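Local coordinates for protein hypothetical acetyltransferase (Deinococcus radiodurans, PDB 3S6F) that binds coenzyme A and a calcium ion and is probably an N-acetyltransferase of the GNAT family, its acceptor substrate unknown, at residues M2-T14 against G84-R97. Residues are numbered along the deposited sequence; the frame is centred on the assembly and turned at random.
Sequences MTQRSLADIQFQT and GWRSLGLGSELMRR. With CA (calcium ion), chain D; COA (coenzyme A), chain B.
The guanidinium of Arg97 is stacked flat on the ring of Phe12, planes 6° apart and centres 3.9 Å apart. Glu93 OE2 accepts a hydrogen bond from Arg97 NE on its anti lone pair (2.8 Å), part of a salt bridge that helps to fix the rotation of the group. Leu94 CD2 touches the ring edge, 4.0 Å from Phe12 CE2. Arg5 meets Trp85 differently. In one of its two conformers its chain, bent at chi2 (-83°) and again at chi3, lays CD over the six-membered ring, 3.6 Å from the centroid, and CZ over the five-membered one, yet the guanidinium stands steeply, 76° from the indole plane. Ile10 CD1 packs on the opposite indole face, 3.9 Å from Trp85 CH2. Between the two aromatic clusters Leu7 fills in, CD2 against Leu88 CD1 (3.9 Å). The 84-97 segment also turns to the cofactor: Ser87, Gly89, Gly91 and Ser92 donate backbone N-H groups to coenzyme A phosphate oxygens, and Ser87 also binds calcium through O and OG. Strand 11-13 and the chain leading into it thus pack on helix 90-102 and the pyrophosphate-binding loop before it, the Arg-Ser-Leu-Gly-Leu-Gly signature of the GNAT fold.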
# COMPACT_ATOMS: atom_id res chain seq x y z
N MSE A 2 -21.63 30.88 -6.46
CA MSE A 2 -20.68 29.77 -6.85
C MSE A 2 -19.91 29.29 -5.59
O MSE A 2 -18.70 28.85 -5.63
CB MSE A 2 -19.70 30.19 -7.98
CG MSE A 2 -20.31 30.96 -9.18
SE MSE A 2 -19.94 32.89 -9.24
CE MSE A 2 -21.61 33.40 -8.59
N THR A 3 -20.65 29.32 -4.46
CA THR A 3 -20.09 29.05 -3.09
C THR A 3 -20.95 28.11 -2.21
O THR A 3 -20.41 27.19 -1.58
CB THR A 3 -19.90 30.36 -2.29
OG1 THR A 3 -18.97 31.22 -2.98
CG2 THR A 3 -19.36 30.05 -0.93
N GLN A 4 -22.27 28.33 -2.17
CA GLN A 4 -23.14 27.51 -1.34
C GLN A 4 -23.09 26.03 -1.79
O GLN A 4 -23.04 25.72 -3.01
CB GLN A 4 -24.58 28.02 -1.37
CG GLN A 4 -24.74 29.45 -0.84
CD GLN A 4 -26.02 30.08 -1.36
OE1 GLN A 4 -27.05 29.40 -1.51
NE2 GLN A 4 -25.98 31.40 -1.66
N ARG A 5 -23.06 25.14 -0.79
CA ARG A 5 -22.97 23.67 -1.01
C ARG A 5 -23.75 22.95 0.04
O ARG A 5 -23.81 23.41 1.19
CB ARG A 5 -21.58 23.11 -0.74
CG ARG A 5 -20.47 23.74 -1.36
CD ARG A 5 -20.25 23.27 -2.73
NE ARG A 5 -19.81 24.43 -3.44
CZ ARG A 5 -18.95 24.43 -4.44
NH1 ARG A 5 -18.39 23.30 -4.84
NH2 ARG A 5 -18.64 25.58 -4.99
N SER A 6 -24.22 21.76 -0.30
CA SER A 6 -24.72 20.83 0.71
C SER A 6 -24.34 19.41 0.38
O SER A 6 -24.43 19.02 -0.80
CB SER A 6 -26.23 20.85 0.80
OG SER A 6 -26.66 19.89 1.76
N LEU A 7 -23.94 18.61 1.38
CA LEU A 7 -23.69 17.19 1.12
C LEU A 7 -24.97 16.43 0.96
O LEU A 7 -24.95 15.27 0.63
CB LEU A 7 -22.85 16.51 2.22
CG LEU A 7 -21.40 16.96 2.31
CD1 LEU A 7 -20.64 16.02 3.29
CD2 LEU A 7 -20.70 17.01 0.94
N ALA A 8 -26.12 17.06 1.18
CA ALA A 8 -27.33 16.28 1.19
C ALA A 8 -27.61 15.54 -0.10
O ALA A 8 -28.20 14.48 -0.01
CB ALA A 8 -28.56 17.15 1.60
N ASP A 9 -27.25 16.05 -1.28
CA ASP A 9 -27.41 15.28 -2.54
C ASP A 9 -26.00 14.89 -3.11
O ASP A 9 -25.65 15.05 -4.30
CB ASP A 9 -28.22 16.03 -3.61
CG ASP A 9 -29.04 17.17 -3.03
OD1 ASP A 9 -30.15 16.87 -2.58
OD2 ASP A 9 -28.56 18.33 -3.05
N ILE A 10 -25.14 14.45 -2.21
CA ILE A 10 -23.95 13.69 -2.63
C ILE A 10 -24.29 12.25 -2.43
O ILE A 10 -24.82 11.85 -1.37
CB ILE A 10 -22.72 14.08 -1.80
CG1 ILE A 10 -22.33 15.54 -2.08
CG2 ILE A 10 -21.56 13.13 -2.09
CD1 ILE A 10 -22.18 15.88 -3.57
N GLN A 11 -23.98 11.46 -3.45
CA GLN A 11 -24.11 10.03 -3.42
C GLN A 11 -22.76 9.37 -3.51
O GLN A 11 -21.85 9.89 -4.14
CB GLN A 11 -25.01 9.59 -4.56
CG GLN A 11 -26.48 10.10 -4.35
CD GLN A 11 -27.47 9.32 -5.19
OE1 GLN A 11 -27.77 9.70 -6.32
NE2 GLN A 11 -27.94 8.20 -4.65
N PHE A 12 -22.65 8.18 -2.94
CA PHE A 12 -21.39 7.44 -2.91
C PHE A 12 -21.55 6.13 -3.65
O PHE A 12 -22.62 5.49 -3.62
CB PHE A 12 -21.00 7.14 -1.46
CG PHE A 12 -20.78 8.36 -0.65
CD1 PHE A 12 -21.81 8.97 0.03
CD2 PHE A 12 -19.50 8.90 -0.53
CE1 PHE A 12 -21.61 10.08 0.78
CE2 PHE A 12 -19.29 10.02 0.22
CZ PHE A 12 -20.35 10.64 0.89
N GLN A 13 -20.46 5.69 -4.29
CA GLN A 13 -20.43 4.39 -4.92
C GLN A 13 -19.01 3.84 -4.89
O GLN A 13 -18.05 4.59 -4.76
CB GLN A 13 -21.03 4.39 -6.33
CG GLN A 13 -20.25 5.15 -7.34
CD GLN A 13 -20.97 5.19 -8.64
OE1 GLN A 13 -21.98 5.90 -8.77
NE2 GLN A 13 -20.49 4.44 -9.61
N THR A 14 -18.92 2.52 -5.07
CA THR A 14 -17.68 1.79 -4.98
C THR A 14 -17.38 0.99 -6.24
O THR A 14 -16.56 0.08 -6.24
CB THR A 14 -17.71 0.86 -3.75
OG1 THR A 14 -18.79 -0.06 -3.90
CG2 THR A 14 -17.88 1.65 -2.46
N GLY A 84 -14.02 23.29 -3.74
CA GLY A 84 -15.31 23.91 -3.41
C GLY A 84 -16.20 23.07 -2.52
O GLY A 84 -17.22 23.53 -2.05
N TRP A 85 -15.77 21.83 -2.30
CA TRP A 85 -16.51 20.81 -1.56
C TRP A 85 -15.84 20.41 -0.27
O TRP A 85 -16.37 19.56 0.44
CB TRP A 85 -16.72 19.56 -2.43
CG TRP A 85 -17.80 19.75 -3.44
CD1 TRP A 85 -17.67 20.04 -4.75
CD2 TRP A 85 -19.21 19.69 -3.18
NE1 TRP A 85 -18.91 20.14 -5.35
CE2 TRP A 85 -19.87 19.95 -4.39
CE3 TRP A 85 -19.97 19.48 -2.03
CZ2 TRP A 85 -21.27 19.96 -4.49
CZ3 TRP A 85 -21.35 19.48 -2.13
CH2 TRP A 85 -21.96 19.73 -3.35
N ARG A 86 -14.66 20.98 0.02
CA ARG A 86 -13.93 20.72 1.26
C ARG A 86 -14.62 21.37 2.45
O ARG A 86 -15.44 22.29 2.30
CB ARG A 86 -12.49 21.22 1.12
CG ARG A 86 -11.72 20.44 0.09
CD ARG A 86 -10.31 20.98 -0.10
NE ARG A 86 -9.68 20.28 -1.21
CZ ARG A 86 -8.78 20.77 -2.01
NH1 ARG A 86 -8.19 21.93 -1.78
NH2 ARG A 86 -8.35 20.07 -3.02
N SER A 87 -14.25 20.94 3.65
CA SER A 87 -14.69 21.57 4.89
C SER A 87 -16.16 21.27 5.21
O SER A 87 -16.80 22.01 5.99
CB SER A 87 -14.42 23.08 4.91
OG SER A 87 -14.43 23.59 6.24
N LEU A 88 -16.69 20.21 4.63
CA LEU A 88 -18.04 19.73 4.90
C LEU A 88 -18.06 18.35 5.54
O LEU A 88 -19.12 17.80 5.80
CB LEU A 88 -18.88 19.70 3.63
CG LEU A 88 -19.15 21.00 2.94
CD1 LEU A 88 -19.78 20.79 1.57
CD2 LEU A 88 -20.01 21.91 3.85
N GLY A 89 -16.88 17.76 5.76
CA GLY A 89 -16.78 16.41 6.27
C GLY A 89 -16.66 15.31 5.24
O GLY A 89 -16.58 14.12 5.58
N LEU A 90 -16.58 15.68 3.96
CA LEU A 90 -16.56 14.67 2.90
C LEU A 90 -15.28 13.82 2.90
O LEU A 90 -15.33 12.61 2.66
CB LEU A 90 -16.84 15.31 1.56
CG LEU A 90 -16.97 14.36 0.38
CD1 LEU A 90 -18.06 13.34 0.61
CD2 LEU A 90 -17.17 15.13 -0.89
N GLY A 91 -14.12 14.45 3.13
CA GLY A 91 -12.90 13.68 3.17
C GLY A 91 -12.92 12.64 4.27
O GLY A 91 -12.49 11.50 4.07
N SER A 92 -13.38 13.04 5.45
CA SER A 92 -13.50 12.11 6.57
C SER A 92 -14.48 10.98 6.25
O SER A 92 -14.22 9.82 6.58
CB SER A 92 -13.94 12.85 7.82
OG SER A 92 -12.93 13.77 8.24
N GLU A 93 -15.58 11.32 5.61
CA GLU A 93 -16.58 10.33 5.23
C GLU A 93 -16.02 9.33 4.22
O GLU A 93 -16.28 8.12 4.33
CB GLU A 93 -17.83 11.03 4.71
CG GLU A 93 -18.96 10.07 4.36
CD GLU A 93 -19.60 9.35 5.51
OE1 GLU A 93 -19.45 9.82 6.66
OE2 GLU A 93 -20.23 8.32 5.27
N LEU A 94 -15.28 9.83 3.22
CA LEU A 94 -14.63 8.95 2.26
C LEU A 94 -13.69 7.98 2.97
O LEU A 94 -13.63 6.79 2.63
CB LEU A 94 -13.90 9.78 1.22
CG LEU A 94 -14.81 10.42 0.16
CD1 LEU A 94 -14.02 11.49 -0.62
CD2 LEU A 94 -15.42 9.39 -0.77
N MSE A 95 -12.90 8.49 3.91
CA MSE A 95 -12.00 7.62 4.66
C MSE A 95 -12.76 6.55 5.45
O MSE A 95 -12.40 5.36 5.43
CB MSE A 95 -11.12 8.45 5.60
CG MSE A 95 -10.00 9.17 4.93
SE MSE A 95 -8.66 8.00 4.15
CE MSE A 95 -8.04 7.20 5.84
N ARG A 96 -13.82 6.94 6.15
CA ARG A 96 -14.59 5.94 6.88
C ARG A 96 -15.15 4.88 5.91
O ARG A 96 -15.12 3.68 6.19
CB ARG A 96 -15.74 6.60 7.66
CG ARG A 96 -15.32 7.38 8.89
CD ARG A 96 -16.52 7.82 9.73
NE ARG A 96 -17.26 8.86 9.08
CZ ARG A 96 -16.99 10.16 9.20
NH1 ARG A 96 -16.01 10.61 10.01
NH2 ARG A 96 -17.74 11.00 8.51
N ARG A 97 -15.66 5.33 4.76
CA ARG A 97 -16.24 4.40 3.80
C ARG A 97 -15.19 3.47 3.19
O ARG A 97 -15.49 2.30 2.98
CB ARG A 97 -17.01 5.15 2.73
CG ARG A 97 -18.34 5.69 3.28
CD ARG A 97 -19.01 6.61 2.30
NE ARG A 97 -20.31 7.07 2.77
CZ ARG A 97 -21.47 6.49 2.47
NH1 ARG A 97 -21.55 5.44 1.68
NH2 ARG A 97 -22.58 7.05 2.95
CA CA D . -16.47 23.77 7.56
N1A COA B . -3.65 21.90 6.21
C2A COA B . -4.25 22.00 7.45
N3A COA B . -5.42 21.35 7.75
C4A COA B . -6.00 20.61 6.78
C5A COA B . -5.44 20.52 5.51
C6A COA B . -4.23 21.15 5.23
N6A COA B . -3.64 21.06 4.04
N7A COA B . -6.25 19.72 4.77
C8A COA B . -7.29 19.34 5.54
N9A COA B . -7.16 19.88 6.79
C1B COA B . -8.04 19.68 7.94
C2B COA B . -8.67 20.98 8.42
O2B COA B . -8.80 20.84 9.80
C3B COA B . -10.06 21.00 7.79
O3B COA B . -11.00 21.78 8.50
P3B COA B . -11.33 23.30 8.02
O7A COA B . -10.02 24.05 8.08
O8A COA B . -11.86 23.24 6.61
O9A COA B . -12.35 23.80 9.01
C4B COA B . -10.36 19.51 7.83
O4B COA B . -9.12 18.86 7.59
C5B COA B . -11.39 19.08 6.80
O5B COA B . -11.86 17.79 7.13
P1A COA B . -13.07 17.19 6.25
O1A COA B . -13.42 15.90 6.89
O2A COA B . -14.17 18.19 6.02
O3A COA B . -12.29 16.84 4.90
P2A COA B . -12.33 17.61 3.49
O4A COA B . -12.08 19.05 3.69
O5A COA B . -13.57 17.19 2.77
O6A COA B . -11.10 16.88 2.79
CBP COA B . -8.76 16.63 2.37
CCP COA B . -9.82 16.82 3.44
CDP COA B . -9.05 15.33 1.59
CEP COA B . -7.38 16.50 3.06
CAP COA B . -8.82 17.87 1.46
OAP COA B . -8.30 19.01 2.13
C9P COA B . -8.02 17.65 0.20
O9P COA B . -8.57 17.06 -0.85
N8P COA B . -6.77 18.11 0.11
C7P COA B . -5.96 17.92 -1.08
C6P COA B . -5.42 16.49 -1.25
C5P COA B . -4.83 15.99 0.04
O5P COA B . -4.05 16.71 0.67
N4P COA B . -5.20 14.76 0.40
C3P COA B . -4.56 14.03 1.46
C2P COA B . -3.68 12.95 0.83
S1P COA B . -2.21 13.63 -0.02
O HOH W 1 -14.73 25.17 8.57
O HOH W 2 -18.69 23.19 7.79
O HOH W 3 -17.61 25.35 9.00
O HOH W 4 -15.30 22.17 8.89